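Local coordinates for structural polyprotein, VP3 (Israeli acute paralysis virus, PDB 5CDD), which probably serves as a structural subunit of the virion, a piece of the viral polyprotein that builds the capsid shell with its sister capsid proteins, at residues 93-98 with 135-140; 63-68 with 257-262; 277-282 with 296-301. All coordinates share one frame; numbering follows the deposited sequence.

In the fold
Running from the N terminus, the chain leaves an extended arm and enters the body of the subunit on strand 64-72, where interaction 2 begins; this contact closes only at strand 255-265, some 190 residues later. Interaction 1 falls wholly within that span, joining the loop after strand 90-92 to strand 132-144. The two touch, because Lys262 of interaction 2 reaches Gly94 and Met137 of interaction 1, and strands 132-144 and 255-265 are neighbours in one antiparallel sheet. Interaction 3 follows in series: it closes a loop of 13 residues and holds the C-terminal tail against the segment after strand 267-270, its nearest atoms about 11 Å from interaction 1.

Interaction 1 of 3, residues 93-98 with 135-140; sequences VGMPCY and ATMCYR
The Tyr139 ring meets Val93 at its edge: CG1 of Val93 lies near the ring plane, 4.3 Å from CE2 of Tyr139. With CG anti to its carbonyl carbon (chi1 -57°), the ring is carried toward the loop, and its OH takes a weak hydrogen bond from the backbone of Gly94, which follows Val93: Gly94 N to Tyr139 OH is 3.3 Å with an N-H...O angle of 150°.

Beside the ring, Met137 lies against the Gly94-Met95 peptide. Its chain is bent at chi2 and again at chi3 (-64°), the second bend setting the methyl CE beside the carbonyl, 3.3 Å from Gly94 O, while its sulfur SD comes 3.5 Å from Met95 N. Val93 and Met137 run past each other in opposite directions, Val93 CG1 lying 4.0 Å from Met137 CG. Two residues back along the strand, the sulfur of Met95 touches Ala135 at 4.1 Å between SD and CB. Gly94 O is also an acceptor for Lys262 NZ, giving this buried carbonyl a polar partner.

The loop leaves strand 90-92, an outer strand of one sheet of the subunit, and lies on strand 132-144 of the other, in the interior of what is evidently a viral jelly roll. Met95 continues onto helix 122-127 and strand 267-270, Val93 onto strand 202-205, and Met137 and Tyr139 onto Lys262 of strand 255-265.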
loop_
_atom_site.group_PDB
_atom_site.type_symbol
_atom_site.label_atom_id
_atom_site.label_comp_id
_atom_site.label_asym_id
_atom_site.label_seq_id
_atom_site.Cartn_x
_atom_site.Cartn_y
_atom_site.Cartn_z
ATOM N N VAL B 93 54.063 0.498 22.364
ATOM C CA VAL B 93 52.750 1.129 22.343
ATOM C C VAL B 93 51.861 0.435 21.319
ATOM O O VAL B 93 52.109 0.518 20.123
ATOM C CB VAL B 93 52.858 2.624 21.986
ATOM C CG1 VAL B 93 51.473 3.240 21.889
ATOM C CG2 VAL B 93 53.678 3.345 23.040
ATOM N N GLY B 94 50.830 -0.255 21.793
ATOM C CA GLY B 94 49.934 -0.951 20.889
ATOM C C GLY B 94 48.911 -1.778 21.638
ATOM O O GLY B 94 49.150 -2.192 22.774
ATOM N N MET B 95 47.771 -2.027 21.001
ATOM C CA MET B 95 46.702 -2.796 21.623
ATOM C C MET B 95 47.035 -4.282 21.772
ATOM O O MET B 95 46.678 -4.899 22.774
ATOM C CB MET B 95 45.404 -2.620 20.828
ATOM C CG MET B 95 44.144 -2.861 21.644
ATOM S SD MET B 95 42.658 -2.238 20.831
ATOM C CE MET B 95 41.799 -3.761 20.454
ATOM N N PRO B 96 47.719 -4.879 20.777
ATOM C CA PRO B 96 48.080 -6.301 20.847
ATOM C C PRO B 96 49.013 -6.591 22.024
ATOM O O PRO B 96 49.605 -5.675 22.597
ATOM C CB PRO B 96 48.769 -6.550 19.508
ATOM C CG PRO B 96 48.115 -5.564 18.601
ATOM C CD PRO B 96 48.071 -4.327 19.456
ATOM N N CYS B 97 49.150 -7.864 22.380
ATOM C CA CYS B 97 50.020 -8.240 23.487
ATOM C C CYS B 97 51.466 -8.329 23.004
ATOM O O CYS B 97 51.726 -8.781 21.889
ATOM C CB CYS B 97 49.580 -9.580 24.079
ATOM S SG CYS B 97 50.198 -9.848 25.755
ATOM N N TYR B 98 52.403 -7.900 23.844
ATOM C CA TYR B 98 53.814 -7.914 23.479
ATOM C C TYR B 98 54.685 -8.767 24.395
ATOM O O TYR B 98 55.813 -9.115 24.040
ATOM C CB TYR B 98 54.352 -6.482 23.452
ATOM C CG TYR B 98 54.181 -5.744 24.760
ATOM C CD1 TYR B 98 55.012 -6.009 25.850
ATOM C CD2 TYR B 98 53.171 -4.796 24.919
ATOM C CE1 TYR B 98 54.842 -5.349 27.065
ATOM C CE2 TYR B 98 52.990 -4.132 26.130
ATOM C CZ TYR B 98 53.829 -4.414 27.198
ATOM O OH TYR B 98 53.653 -3.764 28.395
ATOM N N ALA B 135 43.547 2.430 17.821
ATOM C CA ALA B 135 43.050 2.952 19.085
ATOM C C ALA B 135 44.025 3.875 19.800
ATOM O O ALA B 135 45.183 4.017 19.406
ATOM C CB ALA B 135 42.676 1.792 20.004
ATOM N N THR B 136 43.527 4.511 20.855
ATOM C CA THR B 136 44.325 5.407 21.674
ATOM C C THR B 136 44.762 4.584 22.875
ATOM O O THR B 136 43.937 4.192 23.699
ATOM C CB THR B 136 43.497 6.612 22.161
ATOM O OG1 THR B 136 43.110 7.413 21.037
ATOM C CG2 THR B 136 44.305 7.459 23.126
ATOM N N MET B 137 46.057 4.305 22.964
ATOM C CA MET B 137 46.583 3.511 24.063
ATOM C C MET B 137 46.784 4.339 25.320
ATOM O O MET B 137 47.388 5.411 25.281
ATOM C CB MET B 137 47.900 2.856 23.653
ATOM C CG MET B 137 47.765 1.925 22.460
ATOM S SD MET B 137 46.375 0.785 22.645
ATOM C CE MET B 137 46.901 -0.171 24.066
ATOM N N CYS B 138 46.272 3.833 26.437
ATOM C CA CYS B 138 46.390 4.530 27.708
ATOM C C CYS B 138 47.224 3.736 28.699
ATOM O O CYS B 138 47.081 2.517 28.820
ATOM C CB CYS B 138 45.003 4.791 28.288
ATOM S SG CYS B 138 43.953 5.776 27.208
ATOM N N TYR B 139 48.096 4.444 29.409
ATOM C CA TYR B 139 48.978 3.829 30.389
ATOM C C TYR B 139 49.017 4.671 31.658
ATOM O O TYR B 139 49.159 5.891 31.592
ATOM C CB TYR B 139 50.393 3.722 29.808
ATOM C CG TYR B 139 50.469 2.950 28.510
ATOM C CD1 TYR B 139 50.476 1.557 28.506
ATOM C CD2 TYR B 139 50.510 3.613 27.282
ATOM C CE1 TYR B 139 50.523 0.839 27.313
ATOM C CE2 TYR B 139 50.554 2.902 26.078
ATOM C CZ TYR B 139 50.560 1.515 26.104
ATOM O OH TYR B 139 50.595 0.801 24.924
ATOM N N ARG B 140 48.874 4.023 32.809
ATOM C CA ARG B 140 48.939 4.727 34.083
ATOM C C ARG B 140 50.179 4.239 34.810
ATOM O O ARG B 140 50.327 3.046 35.062
ATOM C CB ARG B 140 47.694 4.456 34.929
ATOM C CG ARG B 140 47.680 5.194 36.261
ATOM C CD ARG B 140 46.263 5.290 36.822
ATOM N NE ARG B 140 45.677 3.982 37.108
ATOM C CZ ARG B 140 45.841 3.309 38.241
ATOM N NH1 ARG B 140 46.574 3.819 39.215
ATOM N NH2 ARG B 140 45.272 2.123 38.394
#

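Interaction 2 of 3, residues 63-68 with 257-262; sequences PAVKHV and SIVVWK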
loop_
_atom_site.group_PDB
_atom_site.type_symbol
_atom_site.label_atom_id
_atom_site.label_comp_id
_atom_site.label_asym_id
_atom_site.label_seq_id
_atom_site.Cartn_x
_atom_site.Cartn_y
_atom_site.Cartn_z
ATOM N N PRO B 63 41.190 -1.535 33.050
ATOM C CA PRO B 63 42.625 -1.443 33.341
ATOM C C PRO B 63 43.225 -2.740 33.876
ATOM O O PRO B 63 42.551 -3.521 34.550
ATOM C CB PRO B 63 42.697 -0.318 34.374
ATOM C CG PRO B 63 41.475 0.504 34.083
ATOM C CD PRO B 63 40.438 -0.559 33.853
ATOM N N ALA B 64 44.501 -2.958 33.574
ATOM C CA ALA B 64 45.208 -4.148 34.031
ATOM C C ALA B 64 46.695 -3.838 34.182
ATOM O O ALA B 64 47.251 -3.041 33.425
ATOM C CB ALA B 64 45.007 -5.292 33.045
ATOM N N VAL B 65 47.335 -4.468 35.163
ATOM C CA VAL B 65 48.758 -4.254 35.412
ATOM C C VAL B 65 49.630 -5.150 34.535
ATOM O O VAL B 65 49.471 -6.370 34.525
ATOM C CB VAL B 65 49.114 -4.533 36.885
ATOM C CG1 VAL B 65 50.567 -4.239 37.129
ATOM C CG2 VAL B 65 48.277 -3.679 37.788
ATOM N N LYS B 66 50.553 -4.536 33.802
ATOM C CA LYS B 66 51.455 -5.278 32.935
ATOM C C LYS B 66 52.865 -5.329 33.516
ATOM O O LYS B 66 53.601 -6.291 33.285
ATOM C CB LYS B 66 51.489 -4.644 31.539
ATOM C CG LYS B 66 50.222 -4.841 30.718
ATOM C CD LYS B 66 50.049 -6.289 30.264
ATOM C CE LYS B 66 51.151 -6.722 29.309
ATOM N NZ LYS B 66 50.965 -8.115 28.816
ATOM N N HIS B 67 53.236 -4.304 34.280
ATOM C CA HIS B 67 54.567 -4.249 34.871
ATOM C C HIS B 67 54.612 -3.712 36.297
ATOM O O HIS B 67 53.799 -2.878 36.692
ATOM C CB HIS B 67 55.487 -3.379 34.013
ATOM C CG HIS B 67 55.523 -3.771 32.571
ATOM N ND1 HIS B 67 55.960 -5.006 32.147
ATOM C CD2 HIS B 67 55.173 -3.090 31.455
ATOM C CE1 HIS B 67 55.875 -5.071 30.830
ATOM N NE2 HIS B 67 55.400 -3.921 30.386
ATOM N N VAL B 68 55.582 -4.209 37.057
ATOM C CA VAL B 68 55.825 -3.782 38.428
ATOM C C VAL B 68 57.347 -3.713 38.512
ATOM O O VAL B 68 58.002 -4.642 38.982
ATOM C CB VAL B 68 55.299 -4.799 39.467
ATOM C CG1 VAL B 68 55.601 -4.299 40.870
ATOM C CG2 VAL B 68 53.802 -4.991 39.301
ATOM N N SER B 257 58.559 0.935 43.800
ATOM C CA SER B 257 58.031 0.118 42.725
ATOM C C SER B 257 57.272 0.995 41.748
ATOM O O SER B 257 56.605 1.953 42.143
ATOM C CB SER B 257 57.106 -0.964 43.279
ATOM O OG SER B 257 57.819 -1.847 44.123
ATOM N N ILE B 258 57.399 0.675 40.468
ATOM C CA ILE B 258 56.706 1.418 39.429
ATOM C C ILE B 258 55.683 0.489 38.791
ATOM O O ILE B 258 56.041 -0.449 38.079
ATOM C CB ILE B 258 57.682 1.921 38.353
ATOM C CG1 ILE B 258 58.773 2.767 39.007
ATOM C CG2 ILE B 258 56.932 2.743 37.314
ATOM C CD1 ILE B 258 59.819 3.256 38.047
ATOM N N VAL B 259 54.410 0.742 39.068
ATOM C CA VAL B 259 53.335 -0.073 38.519
ATOM C C VAL B 259 52.826 0.547 37.222
ATOM O O VAL B 259 52.640 1.762 37.137
ATOM C CB VAL B 259 52.165 -0.192 39.516
ATOM C CG1 VAL B 259 51.102 -1.129 38.967
ATOM C CG2 VAL B 259 52.676 -0.697 40.852
ATOM N N VAL B 260 52.607 -0.291 36.214
ATOM C CA VAL B 260 52.127 0.183 34.922
ATOM C C VAL B 260 50.824 -0.496 34.515
ATOM O O VAL B 260 50.768 -1.719 34.379
ATOM C CB VAL B 260 53.171 -0.067 33.816
ATOM C CG1 VAL B 260 52.665 0.480 32.491
ATOM C CG2 VAL B 260 54.493 0.579 34.194
ATOM N N TRP B 261 49.781 0.307 34.326
ATOM C CA TRP B 261 48.477 -0.204 33.918
ATOM C C TRP B 261 48.283 0.059 32.429
ATOM O O TRP B 261 48.789 1.047 31.898
ATOM C CB TRP B 261 47.356 0.479 34.704
ATOM C CG TRP B 261 47.387 0.211 36.177
ATOM C CD1 TRP B 261 48.283 0.702 37.085
ATOM C CD2 TRP B 261 46.476 -0.611 36.917
ATOM N NE1 TRP B 261 47.984 0.237 38.346
ATOM C CE2 TRP B 261 46.880 -0.570 38.270
ATOM C CE3 TRP B 261 45.357 -1.379 36.567
ATOM C CZ2 TRP B 261 46.202 -1.269 39.275
ATOM C CZ3 TRP B 261 44.682 -2.074 37.568
ATOM C CH2 TRP B 261 45.109 -2.013 38.905
ATOM N N LYS B 262 47.544 -0.823 31.762
ATOM C CA LYS B 262 47.302 -0.678 30.331
ATOM C C LYS B 262 45.844 -0.900 29.940
ATOM O O LYS B 262 45.168 -1.778 30.479
ATOM C CB LYS B 262 48.190 -1.657 29.556
ATOM C CG LYS B 262 47.963 -1.652 28.052
ATOM C CD LYS B 262 48.825 -2.693 27.353
ATOM C CE LYS B 262 48.579 -2.692 25.851
ATOM N NZ LYS B 262 49.456 -3.653 25.128
#
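A classic beta bulge joins two antiparallel strands here: Lys66 and His67 stand opposite the single Val260, and the register shifts by one residue between the pairs Val65-Trp261 and His67-Val260. Val260 is gripped by both bulge residues. Its O receives Lys66 N at 2.9 Å, the donor nearly along the C=O axis (175°), and its N bonds to His67 O, also at 2.9 Å. Before the bulge, Lys262 N reaches Ala64 O at 2.8 Å, whereas the return bond from Ala64 N is weak.

The strands are 64-72 and 255-265, which, in the jelly roll common to picorna-like capsid proteins, probably correspond to neighbours in the BIDG sheet; 132-144 lies on the other side of 255-265.

On the face that carries Val65, Val259 and Trp261, the methyl CG2 of Val65 sits over the six-membered ring of Trp261 in a CH-pi contact, 3.4 Å from the ring centroid and 12° off its normal. Arg140 makes a cation-pi interaction with the opposite face, and Pro63 CB approaches Trp261 CE3 at 3.6 Å. The other branch, Val65 CG1, meets Val259 CG1 at 3.7 Å. On the other sheet face, His67 CB meets Val260 CB at 4.0 Å, and His67 NE2 hydrogen-bonds with Tyr98 OH. Lys66 NZ and Lys262 NZ stand 6.0 Å apart, each salt-bridged to Glu124, which probably offsets their repulsion; Lys66 NZ also hydrogen-bonds to Ser99 OG.

Interaction 3 of 3, residues 277-282 with 296-301; sequences SGPTQV and LNVELQ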
loop_
_atom_site.group_PDB
_atom_site.type_symbol
_atom_site.label_atom_id
_atom_site.label_comp_id
_atom_site.label_asym_id
_atom_site.label_seq_id
_atom_site.Cartn_x
_atom_site.Cartn_y
_atom_site.Cartn_z
ATOM N N SER B 277 48.650 -17.571 13.158
ATOM C CA SER B 277 48.667 -18.800 12.374
ATOM C C SER B 277 47.835 -19.897 13.022
ATOM O O SER B 277 47.513 -20.899 12.385
ATOM C CB SER B 277 50.105 -19.293 12.203
ATOM O OG SER B 277 50.679 -19.620 13.456
ATOM N N GLY B 278 47.494 -19.706 14.292
ATOM C CA GLY B 278 46.697 -20.693 14.994
ATOM C C GLY B 278 45.396 -20.107 15.505
ATOM O O GLY B 278 45.197 -18.893 15.445
ATOM N N PRO B 279 44.480 -20.945 16.007
ATOM C CA PRO B 279 43.199 -20.451 16.521
ATOM C C PRO B 279 43.426 -19.737 17.844
ATOM O O PRO B 279 44.426 -19.986 18.514
ATOM C CB PRO B 279 42.385 -21.731 16.720
ATOM C CG PRO B 279 43.033 -22.720 15.793
ATOM C CD PRO B 279 44.490 -22.414 15.974
ATOM N N THR B 280 42.516 -18.845 18.220
ATOM C CA THR B 280 42.659 -18.170 19.501
ATOM C C THR B 280 42.511 -19.288 20.525
ATOM O O THR B 280 41.623 -20.133 20.401
ATOM C CB THR B 280 41.550 -17.122 19.739
ATOM O OG1 THR B 280 40.264 -17.741 19.608
ATOM C CG2 THR B 280 41.670 -15.984 18.746
ATOM N N GLN B 281 43.388 -19.314 21.521
ATOM C CA GLN B 281 43.327 -20.355 22.537
ATOM C C GLN B 281 43.684 -19.821 23.909
ATOM O O GLN B 281 44.604 -19.020 24.055
ATOM C CB GLN B 281 44.264 -21.509 22.168
ATOM C CG GLN B 281 44.451 -22.538 23.271
ATOM C CD GLN B 281 45.238 -23.749 22.809
ATOM O OE1 GLN B 281 46.262 -23.620 22.135
ATOM N NE2 GLN B 281 44.772 -24.937 23.180
ATOM N N VAL B 282 42.944 -20.272 24.914
ATOM C CA VAL B 282 43.170 -19.849 26.287
ATOM C C VAL B 282 44.100 -20.827 26.994
ATOM O O VAL B 282 43.850 -22.034 27.002
ATOM C CB VAL B 282 41.849 -19.785 27.068
ATOM C CG1 VAL B 282 42.119 -19.380 28.504
ATOM C CG2 VAL B 282 40.899 -18.803 26.398
ATOM N N LEU B 296 46.199 -27.156 19.934
ATOM C CA LEU B 296 45.217 -27.092 18.855
ATOM C C LEU B 296 45.897 -26.887 17.505
ATOM O O LEU B 296 46.960 -26.270 17.422
ATOM C CB LEU B 296 44.228 -25.950 19.098
ATOM C CG LEU B 296 43.450 -25.957 20.415
ATOM C CD1 LEU B 296 42.495 -24.774 20.440
ATOM C CD2 LEU B 296 42.685 -27.262 20.567
ATOM N N ASN B 297 45.277 -27.408 16.450
ATOM C CA ASN B 297 45.816 -27.282 15.102
ATOM C C ASN B 297 44.814 -26.581 14.187
ATOM O O ASN B 297 43.721 -26.208 14.617
ATOM C CB ASN B 297 46.161 -28.666 14.539
ATOM C CG ASN B 297 44.968 -29.603 14.517
ATOM O OD1 ASN B 297 43.996 -29.375 13.796
ATOM N ND2 ASN B 297 45.035 -30.664 15.312
ATOM N N VAL B 298 45.198 -26.397 12.928
ATOM C CA VAL B 298 44.337 -25.748 11.947
ATOM C C VAL B 298 44.022 -26.712 10.806
ATOM O O VAL B 298 43.896 -26.305 9.651
ATOM C CB VAL B 298 45.006 -24.479 11.368
ATOM C CG1 VAL B 298 45.161 -23.437 12.462
ATOM C CG2 VAL B 298 46.364 -24.825 10.773
ATOM N N GLU B 299 43.886 -27.993 11.147
ATOM C CA GLU B 299 43.599 -29.035 10.166
ATOM C C GLU B 299 42.112 -29.224 9.905
ATOM O O GLU B 299 41.313 -29.354 10.832
ATOM C CB GLU B 299 44.156 -30.384 10.627
ATOM C CG GLU B 299 45.643 -30.425 10.927
ATOM C CD GLU B 299 46.069 -31.778 11.477
ATOM O OE1 GLU B 299 47.253 -31.935 11.844
ATOM O OE2 GLU B 299 45.213 -32.688 11.542
ATOM N N LEU B 300 41.751 -29.250 8.631
ATOM C CA LEU B 300 40.372 -29.470 8.232
ATOM C C LEU B 300 40.358 -30.947 7.862
ATOM O O LEU B 300 41.381 -31.622 8.008
ATOM C CB LEU B 300 40.034 -28.591 7.026
ATOM C CG LEU B 300 40.155 -27.091 7.319
ATOM C CD1 LEU B 300 40.081 -26.286 6.049
ATOM C CD2 LEU B 300 39.054 -26.682 8.258
ATOM N N GLN B 301 39.224 -31.466 7.404
ATOM C CA GLN B 301 39.173 -32.877 7.028
ATOM C C GLN B 301 38.655 -33.072 5.598
ATOM O O GLN B 301 38.541 -34.251 5.184
ATOM C CB GLN B 301 38.290 -33.664 8.006
ATOM C CG GLN B 301 38.294 -33.180 9.467
ATOM C CD GLN B 301 39.638 -33.308 10.161
ATOM O OE1 GLN B 301 40.489 -34.094 9.750
ATOM N NE2 GLN B 301 39.824 -32.543 11.237
#
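Gln281 lays its whole side chain against Leu296. CB starts the contact 4.1 Å from Leu296 CD1, and CG stays equally near that methyl. Chi1 sets CG anti to the backbone N (170°), and an extended chi2 carries CD to 3.7 Å from Leu296 CG. At the tip, OE1 lies 4.0 Å from Leu296 CG, and the amide nitrogen NE2 is 3.2 Å from that same apolar carbon but gains a polar partner just upstream, in a hydrogen bond to Glu294 O.

Towards the start of 277-282, the touching group is the methyl CG1 of Val298. It packs 3.7 Å from Pro279 CD and also approaches Ser277 O, while Pro279 CG lies near Asn297 O. Between these two patches, Asn297 turns its side chain forward along the tail: OD1 accepts from Glu299 N at 3.0 Å, an Asx turn with Val298 at its middle.

Both segments also meet other subunits; Leu296 packs on Gln73 of a neighbouring chain, and Val298 on Lys60 of another. The two segments share no hydrogen bond, the nearest polar tie being Gln281 NE2 to Glu294 O, so the contact depends on shape and apolar fit: Leu296 on the Gln281 chain and amide, and Val298 on Pro279.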